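Local coordinates for tRNA (guanine(26)-N(2))-dimethyltransferase (Pyrococcus horikoshii, PDB 2DUL), which probably dimethylates the N2 atom of guanine 26 in tRNAs, with S-adenosyl-L-methionine as the methyl donor, at residues P186-L191 / G328-I333; G196-V201 / E315-L320; G248-D253 / F259-G264; E339-A344 / E369-T374; T355-S358 / I362-S365. One frame throughout, in Å; residues are numbered along the deposited sequence.

Overall arrangement
All five contacts lie away from the residues predicted to bind S-adenosyl-L-methionine. Contact 1 is a surface salt bridge, whereas contacts 4 and 5 are buried: contact 4 is apolar helix packing, and contact 5 lays a lysine chain over a turn and brings its charge to Glu194 and two carbonyls. Contact 2, partly buried, relies on a water and on an arginine face. Contact 3, also partly buried, is the only one built on backbone pairing between strands. Its Phe259 and Leu261 pack on contact 2, and its Phe252 on the charged groups of contact 1. Hydrogen bonds Glu315-Thr355 and Ile318-Lys363 join contacts 2 and 5, while contacts 4 and 5 share packing around Ile362.

Contact 1 of 5, residues P186-L191 / G328-I333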
# COMPACT_ATOMS: atom_id res chain seq x y z
N PRO A 186 8.99 14.95 -5.40
CA PRO A 186 8.15 14.93 -4.19
C PRO A 186 7.80 16.30 -3.62
O PRO A 186 8.49 17.29 -3.86
CB PRO A 186 8.99 14.10 -3.22
CG PRO A 186 10.38 14.58 -3.53
CD PRO A 186 10.39 14.64 -5.06
N LEU A 187 6.71 16.34 -2.86
CA LEU A 187 6.25 17.57 -2.22
C LEU A 187 6.30 17.38 -0.71
O LEU A 187 5.62 16.52 -0.16
CB LEU A 187 4.81 17.89 -2.64
CG LEU A 187 4.15 19.04 -1.87
CD1 LEU A 187 4.93 20.32 -2.07
CD2 LEU A 187 2.71 19.22 -2.34
N ARG A 188 7.11 18.18 -0.03
CA ARG A 188 7.19 18.06 1.42
C ARG A 188 6.10 18.90 2.09
O ARG A 188 5.42 19.69 1.44
CB ARG A 188 8.58 18.47 1.92
CG ARG A 188 9.22 19.66 1.23
CD ARG A 188 8.65 20.99 1.71
NE ARG A 188 7.55 21.47 0.88
CZ ARG A 188 6.83 22.55 1.15
NH1 ARG A 188 5.85 22.92 0.34
NH2 ARG A 188 7.08 23.25 2.25
N GLY A 189 5.91 18.70 3.39
CA GLY A 189 4.89 19.45 4.09
C GLY A 189 3.69 18.61 4.49
O GLY A 189 3.74 17.38 4.48
N GLU A 190 2.60 19.29 4.83
CA GLU A 190 1.37 18.64 5.27
C GLU A 190 0.75 17.62 4.32
O GLU A 190 0.03 16.72 4.75
CB GLU A 190 0.32 19.69 5.62
CG GLU A 190 -0.03 20.63 4.47
CD GLU A 190 0.71 21.95 4.53
OE1 GLU A 190 1.93 21.94 4.80
OE2 GLU A 190 0.08 23.00 4.30
N LEU A 191 1.00 17.76 3.02
CA LEU A 191 0.42 16.84 2.05
C LEU A 191 1.32 15.66 1.67
O LEU A 191 0.88 14.77 0.94
CB LEU A 191 0.04 17.61 0.78
CG LEU A 191 -1.30 18.35 0.72
CD1 LEU A 191 -1.65 18.97 2.05
CD2 LEU A 191 -1.25 19.39 -0.39
N GLY A 328 -3.28 27.45 8.70
CA GLY A 328 -3.33 28.52 9.68
C GLY A 328 -1.97 29.18 9.81
O GLY A 328 -1.86 30.41 9.87
N ARG A 329 -0.91 28.37 9.85
CA ARG A 329 0.44 28.91 9.97
C ARG A 329 0.90 29.64 8.71
O ARG A 329 1.56 30.67 8.79
CB ARG A 329 1.44 27.79 10.30
CG ARG A 329 1.19 27.10 11.63
CD ARG A 329 2.29 26.09 11.97
NE ARG A 329 3.57 26.73 12.26
CZ ARG A 329 4.49 27.02 11.34
NH1 ARG A 329 4.27 26.74 10.06
NH2 ARG A 329 5.62 27.61 11.70
N ARG A 330 0.54 29.10 7.54
CA ARG A 330 0.93 29.72 6.28
C ARG A 330 0.25 31.07 6.07
O ARG A 330 0.90 32.05 5.71
CB ARG A 330 0.59 28.79 5.10
CG ARG A 330 1.41 27.50 5.06
CD ARG A 330 1.08 26.65 3.84
NE ARG A 330 1.78 25.37 3.86
CZ ARG A 330 3.09 25.21 3.63
NH1 ARG A 330 3.85 26.26 3.34
NH2 ARG A 330 3.63 24.00 3.70
N LEU A 331 -1.06 31.12 6.32
CA LEU A 331 -1.82 32.36 6.15
C LEU A 331 -1.68 33.30 7.35
O LEU A 331 -1.98 34.49 7.25
CB LEU A 331 -3.30 32.04 5.93
CG LEU A 331 -3.67 31.32 4.62
CD1 LEU A 331 -5.15 30.98 4.62
CD2 LEU A 331 -3.32 32.20 3.43
N LYS A 332 -1.22 32.76 8.48
CA LYS A 332 -1.07 33.54 9.70
C LYS A 332 -2.44 33.95 10.22
O LYS A 332 -2.71 35.12 10.46
CB LYS A 332 -0.22 34.79 9.45
CG LYS A 332 1.18 34.50 8.96
CD LYS A 332 1.97 33.69 9.98
CE LYS A 332 3.37 33.38 9.47
NZ LYS A 332 4.13 34.63 9.17
N ILE A 333 -3.32 32.96 10.36
CA ILE A 333 -4.66 33.22 10.86
C ILE A 333 -5.01 32.19 11.93
O ILE A 333 -4.37 31.14 12.03
CB ILE A 333 -5.73 33.13 9.74
CG1 ILE A 333 -5.71 31.73 9.11
CG2 ILE A 333 -5.47 34.20 8.69
CD1 ILE A 333 -6.79 31.50 8.07
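Glu190 and Arg330 reach toward each other from opposite directions and meet side-on. Arg330 NE donates to Glu190 OE2 at 2.9 Å, with an almost straight N-H...O angle of 174°, and Arg330 NH2 donates to Glu190 OE1, also at 2.9 Å. The carboxylate and guanidinium planes lie only 23° apart; OE2 is met at its syn lone pair, OE1 on its syn side but somewhat out of plane. The chain of Arg330 runs extended from CG to NE, which carries the guanidinium well out from helix 324-331 to the loop before helix 192-209. Arg188 comes up to the edge of the same guanidinium, its NH2 3.8 Å from Arg330 NH2 and its plane steeply inclined to it. Glu190 and Asp254 probably offset the proximity of like charges: Arg188 NH1 forms a salt bridge with the Asp254 carboxylate, and Arg330 NH1 donates to the backbone O of Asp254. Phe252 of strand 247-252 packs against Arg188, Glu190 and Arg330. A leucine in place of Arg330 would probably leave the Glu190 carboxylate without its two-point partner and free to turn. Two bonds from different nitrogens fix the rotation of both flat groups, so this surface link is directional as well as electrostatic.

Contact 2 of 5, residues G196-V201 / E315-L320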
# COMPACT_ATOMS: atom_id res chain seq x y z
N GLY A 196 3.20 11.17 -1.40
CA GLY A 196 4.08 10.02 -1.44
C GLY A 196 3.32 8.77 -1.83
O GLY A 196 3.81 7.93 -2.59
N THR A 197 2.10 8.65 -1.31
CA THR A 197 1.25 7.50 -1.61
C THR A 197 0.86 7.52 -3.09
O THR A 197 0.85 6.48 -3.75
CB THR A 197 -0.02 7.49 -0.72
OG1 THR A 197 0.35 7.34 0.65
CG2 THR A 197 -0.94 6.35 -1.11
N ARG A 198 0.54 8.70 -3.61
CA ARG A 198 0.16 8.83 -5.01
C ARG A 198 1.37 8.65 -5.93
O ARG A 198 1.22 8.22 -7.07
CB ARG A 198 -0.52 10.18 -5.27
CG ARG A 198 -1.93 10.23 -4.71
CD ARG A 198 -2.59 11.58 -4.89
NE ARG A 198 -3.92 11.55 -4.27
CZ ARG A 198 -5.00 11.01 -4.83
NH1 ARG A 198 -6.15 11.03 -4.18
NH2 ARG A 198 -4.93 10.47 -6.04
N ILE A 199 2.56 8.98 -5.43
CA ILE A 199 3.78 8.79 -6.21
C ILE A 199 4.01 7.28 -6.36
O ILE A 199 4.35 6.79 -7.43
CB ILE A 199 5.03 9.43 -5.54
CG1 ILE A 199 4.98 10.95 -5.72
CG2 ILE A 199 6.32 8.88 -6.16
CD1 ILE A 199 6.04 11.71 -4.92
N LEU A 200 3.79 6.54 -5.27
CA LEU A 200 3.97 5.09 -5.30
C LEU A 200 3.00 4.45 -6.30
O LEU A 200 3.39 3.62 -7.11
CB LEU A 200 3.71 4.50 -3.91
CG LEU A 200 4.50 3.26 -3.45
CD1 LEU A 200 3.70 2.56 -2.36
CD2 LEU A 200 4.77 2.32 -4.61
N VAL A 201 1.73 4.82 -6.22
CA VAL A 201 0.75 4.26 -7.14
C VAL A 201 1.13 4.63 -8.57
O VAL A 201 1.08 3.80 -9.48
CB VAL A 201 -0.67 4.79 -6.85
CG1 VAL A 201 -1.65 4.26 -7.90
CG2 VAL A 201 -1.11 4.36 -5.44
N GLU A 315 -13.63 7.87 4.60
CA GLU A 315 -12.85 8.96 4.03
C GLU A 315 -13.26 9.27 2.59
O GLU A 315 -13.42 8.37 1.77
CB GLU A 315 -11.36 8.60 4.08
CG GLU A 315 -10.42 9.74 3.74
CD GLU A 315 -8.97 9.38 4.02
OE1 GLU A 315 -8.72 8.73 5.06
OE2 GLU A 315 -8.09 9.76 3.22
N LEU A 316 -13.44 10.55 2.30
CA LEU A 316 -13.81 10.98 0.96
C LEU A 316 -12.61 10.67 0.06
O LEU A 316 -11.48 11.00 0.40
CB LEU A 316 -14.09 12.49 0.96
CG LEU A 316 -14.45 13.16 -0.36
CD1 LEU A 316 -15.76 12.56 -0.89
CD2 LEU A 316 -14.59 14.67 -0.16
N ASP A 317 -12.85 10.03 -1.08
CA ASP A 317 -11.76 9.71 -2.00
C ASP A 317 -11.69 10.81 -3.05
O ASP A 317 -12.43 10.80 -4.03
CB ASP A 317 -11.99 8.35 -2.66
CG ASP A 317 -10.73 7.81 -3.34
OD1 ASP A 317 -9.69 8.50 -3.33
OD2 ASP A 317 -10.79 6.68 -3.88
N ILE A 318 -10.80 11.76 -2.81
CA ILE A 318 -10.61 12.89 -3.70
C ILE A 318 -9.14 13.29 -3.58
O ILE A 318 -8.52 13.06 -2.54
CB ILE A 318 -11.53 14.05 -3.28
CG1 ILE A 318 -11.41 15.22 -4.25
CG2 ILE A 318 -11.18 14.48 -1.86
CD1 ILE A 318 -12.48 16.28 -4.05
N PRO A 319 -8.56 13.87 -4.64
CA PRO A 319 -7.14 14.25 -4.56
C PRO A 319 -6.81 15.32 -3.52
O PRO A 319 -7.36 16.43 -3.54
CB PRO A 319 -6.81 14.70 -5.98
CG PRO A 319 -7.75 13.87 -6.82
CD PRO A 319 -9.04 13.96 -6.04
N LEU A 320 -5.90 14.97 -2.62
CA LEU A 320 -5.42 15.87 -1.58
C LEU A 320 -6.43 16.35 -0.53
O LEU A 320 -7.55 15.84 -0.44
CB LEU A 320 -4.72 17.07 -2.24
CG LEU A 320 -3.68 16.64 -3.30
CD1 LEU A 320 -2.97 17.86 -3.87
CD2 LEU A 320 -2.68 15.67 -2.67
O HOH W 1 -8.75 10.32 -5.38
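Arg198 meets Pro319 through the flat side of its guanidinium. Pro319 CA lies over one face, 3.4 Å from Arg198 NH1, and Pro319 CB stands over the same face, 4.1 Å from Arg198 NH1. The arginine chain, extended from CG to NE, carries the group from helix 192-209 across to the loop that follows helix 302-314. Around NH1 the loop backbone also closes in, with Ile318 O 3.5 Å from Arg198 NH1, a contact and not a bond.

The polar link across the segments is indirect. Arg198 NH1 and Asp317 OD1 are of opposite charge but remain 4.4 Å apart, beyond a salt bridge, and a water in the plane of the guanidinium fills the step between them. It accepts from Arg198 NH1 at 3.0 Å and donates to Asp317 OD1 at 2.9 Å. The contact thus joins a helix packed on strands 213-223 and 226-235, at one end of the large methyltransferase sheet, to the lead-in of strand 322-323 in a small antiparallel sheet.

Direct charge pairing for Arg198 comes from its own helix, where NE forms a salt bridge with Glu194; NH2 donates to the carbonyls of Trp277 and Gly279. Glu194 also accepts from Leu320 N, tying the loop to the helix a second time, while Asp317 OD2 receives Leu281 N.

Contact 3 of 5, residues G248-D253 / F259-G264; sequences GYIYFD and FELEQG
Strands 248-252 and 259-263 run antiparallel at 161°, their axes 4.6 Å apart, with Tyr249-Glu262 and Tyr251-Glu260 as hydrogen-bonded pairs and Gly248-Gln263, Ile250-Leu261 and Phe252-Phe259 as non-hydrogen-bonded ones. Each hydrogen-bonded pair makes two bonds; Tyr249 N to Glu262 O measures 2.8 Å. Gly248 lies so close to the neighbouring strand that a CB there would clash with Glu262 O.

Tyr251 and Glu262 dominate the face they share with Tyr249 and Glu260. Glu262 CG is anti to the backbone N (chi1 175°) and the chain stays extended, which takes its carboxylate diagonally to the phenol. There Tyr251 OH donates to Glu262 OE1 at 2.6 Å, nearly along the C-O axis, with ring and carboxylate planes 52° apart. Glu262 CB touches the edge of that ring, 3.7 Å from Tyr251 CE2. Glu260 lies at the base of the same tyrosine, its OE1 3.6 Å from Tyr251 CB. Gly264 O lies at the edge of the Tyr249 ring, 3.3 Å from Tyr249 CE1.

The two strands form a beta hairpin, and strand 273-277 pairs with the other edge of 247-252 to complete a three-stranded antiparallel sheet. Arg269 reinforces the tyrosine-acid face through a cation-pi contact with Tyr251 and a salt bridge to Glu260.

On the other face, Ile250, Leu261, Phe252 and Phe259 make apolar contacts. Ile250 CG1 touches Leu261 CD2 at 4.2 Å, and Phe259 CB meets the edge of the Phe252 ring, 4.4 Å from Phe252 CD1. The Phe259 ring itself leads away from the neighbouring strand and meets Tyr322.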
# COMPACT_ATOMS: atom_id res chain seq x y z
N GLY A 248 -0.93 12.67 -13.24
CA GLY A 248 -0.97 14.12 -13.30
C GLY A 248 0.06 14.75 -12.39
O GLY A 248 0.96 14.06 -11.90
N TYR A 249 -0.06 16.05 -12.17
CA TYR A 249 0.88 16.78 -11.34
C TYR A 249 0.16 17.69 -10.36
O TYR A 249 -1.01 18.02 -10.54
CB TYR A 249 1.82 17.60 -12.22
CG TYR A 249 2.64 16.74 -13.14
CD1 TYR A 249 2.09 16.20 -14.31
CD2 TYR A 249 3.94 16.37 -12.80
CE1 TYR A 249 2.80 15.30 -15.10
CE2 TYR A 249 4.67 15.47 -13.58
CZ TYR A 249 4.08 14.94 -14.73
OH TYR A 249 4.78 14.03 -15.47
N ILE A 250 0.87 18.10 -9.32
CA ILE A 250 0.33 18.97 -8.29
C ILE A 250 1.16 20.25 -8.20
O ILE A 250 2.38 20.21 -8.32
CB ILE A 250 0.38 18.30 -6.90
CG1 ILE A 250 -0.48 17.03 -6.91
CG2 ILE A 250 -0.08 19.28 -5.83
CD1 ILE A 250 -0.15 16.08 -5.77
N TYR A 251 0.47 21.37 -8.01
CA TYR A 251 1.11 22.66 -7.85
C TYR A 251 0.70 23.07 -6.44
O TYR A 251 -0.46 22.91 -6.05
CB TYR A 251 0.59 23.64 -8.90
CG TYR A 251 1.01 23.24 -10.30
CD1 TYR A 251 2.28 23.53 -10.78
CD2 TYR A 251 0.13 22.54 -11.13
CE1 TYR A 251 2.68 23.14 -12.05
CE2 TYR A 251 0.51 22.15 -12.41
CZ TYR A 251 1.80 22.45 -12.87
OH TYR A 251 2.20 22.06 -14.12
N PHE A 252 1.65 23.60 -5.68
CA PHE A 252 1.39 23.96 -4.30
C PHE A 252 1.92 25.35 -3.97
O PHE A 252 3.08 25.65 -4.25
CB PHE A 252 2.05 22.92 -3.39
CG PHE A 252 1.74 23.09 -1.93
CD1 PHE A 252 0.52 22.68 -1.40
CD2 PHE A 252 2.70 23.63 -1.07
CE1 PHE A 252 0.26 22.81 -0.03
CE2 PHE A 252 2.45 23.75 0.30
CZ PHE A 252 1.23 23.34 0.82
N ASP A 253 1.08 26.19 -3.39
CA ASP A 253 1.49 27.55 -3.03
C ASP A 253 1.94 27.53 -1.57
O ASP A 253 1.12 27.37 -0.67
CB ASP A 253 0.32 28.52 -3.18
CG ASP A 253 0.76 29.98 -3.09
OD1 ASP A 253 1.73 30.29 -2.37
OD2 ASP A 253 0.11 30.82 -3.75
N PHE A 259 -3.67 24.18 -3.38
CA PHE A 259 -3.08 23.28 -4.37
C PHE A 259 -3.88 23.35 -5.67
O PHE A 259 -5.04 23.76 -5.68
CB PHE A 259 -3.05 21.84 -3.84
CG PHE A 259 -4.41 21.23 -3.58
CD1 PHE A 259 -5.21 20.80 -4.64
CD2 PHE A 259 -4.88 21.06 -2.28
CE1 PHE A 259 -6.46 20.22 -4.41
CE2 PHE A 259 -6.12 20.47 -2.04
CZ PHE A 259 -6.92 20.05 -3.10
N GLU A 260 -3.23 22.96 -6.76
CA GLU A 260 -3.86 22.94 -8.07
C GLU A 260 -3.53 21.58 -8.66
O GLU A 260 -2.46 21.02 -8.38
CB GLU A 260 -3.28 24.02 -8.99
CG GLU A 260 -3.17 25.40 -8.35
CD GLU A 260 -2.53 26.42 -9.28
OE1 GLU A 260 -1.76 26.01 -10.18
OE2 GLU A 260 -2.80 27.63 -9.11
N LEU A 261 -4.42 21.04 -9.48
CA LEU A 261 -4.18 19.74 -10.09
C LEU A 261 -4.10 19.87 -11.60
O LEU A 261 -4.82 20.66 -12.21
CB LEU A 261 -5.32 18.77 -9.75
CG LEU A 261 -5.71 18.62 -8.28
CD1 LEU A 261 -6.94 17.72 -8.18
CD2 LEU A 261 -4.54 18.04 -7.48
N GLU A 262 -3.21 19.10 -12.21
CA GLU A 262 -3.10 19.12 -13.66
C GLU A 262 -3.00 17.69 -14.16
O GLU A 262 -2.01 17.00 -13.90
CB GLU A 262 -1.88 19.91 -14.14
CG GLU A 262 -1.69 19.82 -15.65
CD GLU A 262 -0.64 20.76 -16.19
OE1 GLU A 262 0.42 20.91 -15.55
OE2 GLU A 262 -0.87 21.33 -17.27
N GLN A 263 -4.03 17.24 -14.86
CA GLN A 263 -4.04 15.89 -15.38
C GLN A 263 -3.31 15.91 -16.72
O GLN A 263 -3.58 16.75 -17.57
CB GLN A 263 -5.48 15.40 -15.55
CG GLN A 263 -5.62 13.89 -15.42
CD GLN A 263 -7.06 13.45 -15.21
OE1 GLN A 263 -7.78 14.01 -14.37
NE2 GLN A 263 -7.50 12.45 -15.97
N GLY A 264 -2.38 14.98 -16.89
CA GLY A 264 -1.62 14.92 -18.12
C GLY A 264 -0.33 14.18 -17.87
O GLY A 264 0.14 14.12 -16.73

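Contact 4 of 5, residues E339-A344 / E369-T374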
# COMPACT_ATOMS: atom_id res chain seq x y z
N GLU A 339 -13.50 19.26 13.89
CA GLU A 339 -14.88 18.79 13.97
C GLU A 339 -15.87 19.90 13.59
O GLU A 339 -16.85 19.65 12.90
CB GLU A 339 -15.21 18.28 15.37
CG GLU A 339 -16.58 17.62 15.46
CD GLU A 339 -17.01 17.32 16.89
OE1 GLU A 339 -16.24 16.66 17.62
OE2 GLU A 339 -18.12 17.74 17.27
N GLU A 340 -15.59 21.11 14.06
CA GLU A 340 -16.46 22.26 13.78
C GLU A 340 -16.45 22.62 12.29
O GLU A 340 -17.49 22.94 11.71
CB GLU A 340 -16.00 23.47 14.60
CG GLU A 340 -16.09 23.27 16.10
CD GLU A 340 -15.41 24.38 16.90
OE1 GLU A 340 -15.56 24.38 18.14
OE2 GLU A 340 -14.73 25.24 16.30
N ILE A 341 -15.27 22.55 11.69
CA ILE A 341 -15.13 22.87 10.28
C ILE A 341 -15.87 21.88 9.39
O ILE A 341 -16.55 22.27 8.44
CB ILE A 341 -13.63 22.91 9.88
CG1 ILE A 341 -12.92 23.99 10.70
CG2 ILE A 341 -13.49 23.20 8.40
CD1 ILE A 341 -11.40 23.94 10.60
N ILE A 342 -15.73 20.59 9.70
CA ILE A 342 -16.41 19.57 8.92
C ILE A 342 -17.91 19.78 9.00
O ILE A 342 -18.61 19.72 7.98
CB ILE A 342 -16.06 18.15 9.42
CG1 ILE A 342 -14.58 17.85 9.14
CG2 ILE A 342 -16.95 17.11 8.74
CD1 ILE A 342 -14.12 16.48 9.61
N SER A 343 -18.42 20.03 10.20
CA SER A 343 -19.85 20.25 10.38
C SER A 343 -20.31 21.47 9.58
O SER A 343 -21.34 21.42 8.91
CB SER A 343 -20.18 20.47 11.87
OG SER A 343 -19.94 19.29 12.61
N ALA A 344 -19.53 22.54 9.64
CA ALA A 344 -19.85 23.76 8.91
C ALA A 344 -19.87 23.53 7.40
O ALA A 344 -20.76 24.03 6.71
CB ALA A 344 -18.85 24.86 9.27
N GLU A 369 -11.03 28.73 -1.32
CA GLU A 369 -11.52 29.96 -0.73
C GLU A 369 -12.69 29.74 0.21
O GLU A 369 -12.82 30.44 1.22
CB GLU A 369 -11.92 30.96 -1.82
CG GLU A 369 -10.76 31.43 -2.70
CD GLU A 369 -9.61 32.04 -1.91
OE1 GLU A 369 -9.84 32.61 -0.82
OE2 GLU A 369 -8.46 31.98 -2.41
N VAL A 370 -13.56 28.79 -0.11
CA VAL A 370 -14.69 28.50 0.76
C VAL A 370 -14.17 27.87 2.05
O VAL A 370 -14.67 28.15 3.13
CB VAL A 370 -15.69 27.54 0.10
CG1 VAL A 370 -16.72 27.06 1.12
CG2 VAL A 370 -16.40 28.24 -1.05
N PHE A 371 -13.16 27.01 1.92
CA PHE A 371 -12.58 26.36 3.09
C PHE A 371 -12.00 27.40 4.04
O PHE A 371 -12.24 27.37 5.24
CB PHE A 371 -11.47 25.39 2.67
CG PHE A 371 -10.88 24.61 3.82
CD1 PHE A 371 -11.54 23.50 4.34
CD2 PHE A 371 -9.67 25.00 4.40
CE1 PHE A 371 -11.01 22.78 5.41
CE2 PHE A 371 -9.13 24.29 5.47
CZ PHE A 371 -9.79 23.18 5.98
N ILE A 372 -11.22 28.33 3.49
CA ILE A 372 -10.59 29.39 4.27
C ILE A 372 -11.60 30.25 5.01
O ILE A 372 -11.43 30.57 6.19
CB ILE A 372 -9.71 30.30 3.38
CG1 ILE A 372 -8.60 29.48 2.73
CG2 ILE A 372 -9.12 31.43 4.21
CD1 ILE A 372 -7.75 28.70 3.71
N GLU A 373 -12.67 30.63 4.32
CA GLU A 373 -13.70 31.45 4.93
C GLU A 373 -14.36 30.66 6.06
O GLU A 373 -14.77 31.24 7.06
CB GLU A 373 -14.75 31.86 3.90
CG GLU A 373 -15.80 32.82 4.44
CD GLU A 373 -16.71 33.38 3.36
OE1 GLU A 373 -17.48 32.59 2.76
OE2 GLU A 373 -16.66 34.60 3.11
N THR A 374 -14.43 29.35 5.91
CA THR A 374 -15.04 28.49 6.92
C THR A 374 -14.16 28.23 8.14
O THR A 374 -14.66 28.10 9.25
CB THR A 374 -15.45 27.14 6.32
OG1 THR A 374 -16.32 27.34 5.20
CG2 THR A 374 -16.15 26.29 7.37
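Thr374 presses its methyl group onto Ala344, with Thr374 CG2 3.6 Å from Ala344 CB. The same methyl also reaches Ile341, one turn earlier on the helix, with Thr374 CG2 4.2 Å from Ile341 CG2. That branch of the isoleucine also reaches the Phe371 ring, where Ile341 CG2 is 3.9 Å from Phe371 CE1 and the two side chains cross at about a right angle. Thr374 is positioned by its hydroxyl, which donates back to Val370 O at 2.8 Å. This carbonyl also takes Thr374 N, and the two donors arrive from opposite faces of its plane. With OG1 so engaged, beside the backbone N (chi1 -56°), CG2 is directed at the other helix. OG1 is bonded as well to Gln348 NE2. A glycine at Thr374 would probably open a gap beside Ala344 and Ile341 and leave Gln348 without that partner. Farther out, Ile362 of strand 361-364 packs on both Ile341 and Phe371, and Thr324 touches the same pair. The segments 339-344 and 369-374 have N-to-C directions 126° apart, with axes 10.4 Å apart at closest approach. The surrounding helices and small antiparallel sheet have a topology resembling a winged helix, with helix 368-375 apparently added to it.

Contact 5 of 5, residues T355-S358 / I362-S365; sequences THFS and IKTS
Lys363 leaves its backbone with chi1 at -119°, away from any staggered position, and bends again at chi2 and chi4, which lays its methylene chain across Thr355 at about a right angle. Thr355 has OG1 anti to the backbone N (chi1 170°), placing the hydroxyl along the turn that follows. The closest approach is Lys363 CD to Thr355 CB at 3.6 Å, while Lys363 CE lies 3.7 Å from Thr355 OG1. Lys363 CE then meets the edge of the Phe357 ring, near its plane and 4.2 Å from Phe357 CD2. On one face of this ring rests the imidazole of His356, whose NE2 stands 3.3 Å above the ring centre. Across the segments the lysine contributes its methylenes, and the polar ends are satisfied nearby. Lys363 NZ forms a salt bridge with Glu194 and donates to the carbonyls of Ile318 and Leu320, while Thr355 OG1 bonds to Glu315. Thr355 opens a type I beta turn to Ser358, and its OG1, accepting from Phe357 N at 3.1 Å and 169°, forms an ST turn overlapping it. The turn lies between antiparallel strands 352-355 and 361-364, a hairpin that probably corresponds to the wing of a winged-helix-like unit.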
# COMPACT_ATOMS: atom_id res chain seq x y z
N THR A 355 -9.25 12.57 7.39
CA THR A 355 -8.45 11.68 6.55
C THR A 355 -7.36 11.01 7.36
O THR A 355 -6.78 11.62 8.26
CB THR A 355 -7.79 12.43 5.37
OG1 THR A 355 -6.84 11.56 4.74
CG2 THR A 355 -7.07 13.69 5.86
N HIS A 356 -7.07 9.76 7.03
CA HIS A 356 -6.04 8.99 7.72
C HIS A 356 -4.64 9.54 7.42
O HIS A 356 -3.67 9.18 8.10
CB HIS A 356 -6.11 7.53 7.29
CG HIS A 356 -5.56 7.28 5.92
ND1 HIS A 356 -4.27 6.86 5.70
CD2 HIS A 356 -6.11 7.46 4.70
CE1 HIS A 356 -4.05 6.78 4.40
NE2 HIS A 356 -5.15 7.14 3.77
N PHE A 357 -4.53 10.39 6.41
CA PHE A 357 -3.23 10.95 6.03
C PHE A 357 -2.67 11.96 7.04
O PHE A 357 -1.46 12.14 7.13
CB PHE A 357 -3.31 11.62 4.65
CG PHE A 357 -3.39 10.65 3.50
CD1 PHE A 357 -2.36 9.72 3.28
CD2 PHE A 357 -4.47 10.67 2.62
CE1 PHE A 357 -2.41 8.84 2.21
CE2 PHE A 357 -4.53 9.78 1.54
CZ PHE A 357 -3.50 8.87 1.33
N SER A 358 -3.56 12.61 7.78
CA SER A 358 -3.15 13.60 8.77
C SER A 358 -4.28 13.84 9.77
O SER A 358 -5.45 13.85 9.40
CB SER A 358 -2.80 14.92 8.08
OG SER A 358 -2.60 15.95 9.03
N ILE A 362 -8.47 17.77 6.27
CA ILE A 362 -9.87 17.61 5.92
C ILE A 362 -10.01 17.47 4.41
O ILE A 362 -9.56 18.33 3.65
CB ILE A 362 -10.72 18.82 6.38
CG1 ILE A 362 -10.72 18.92 7.90
CG2 ILE A 362 -12.16 18.66 5.87
CD1 ILE A 362 -11.33 20.22 8.42
N LYS A 363 -10.62 16.36 4.00
CA LYS A 363 -10.88 16.10 2.59
C LYS A 363 -12.22 16.78 2.34
O LYS A 363 -13.16 16.60 3.11
CB LYS A 363 -11.04 14.59 2.34
CG LYS A 363 -10.03 13.95 1.38
CD LYS A 363 -8.77 13.53 2.10
CE LYS A 363 -7.97 12.51 1.30
NZ LYS A 363 -7.48 13.00 -0.02
N THR A 364 -12.31 17.56 1.27
CA THR A 364 -13.57 18.23 0.99
C THR A 364 -13.71 18.60 -0.48
O THR A 364 -12.73 18.82 -1.18
CB THR A 364 -13.73 19.51 1.83
OG1 THR A 364 -15.00 20.10 1.55
CG2 THR A 364 -12.63 20.51 1.52
N SER A 365 -14.96 18.66 -0.93
CA SER A 365 -15.26 19.04 -2.30
C SER A 365 -15.23 20.56 -2.43
O SER A 365 -15.17 21.11 -3.53
CB SER A 365 -16.65 18.52 -2.69
OG SER A 365 -17.65 19.01 -1.80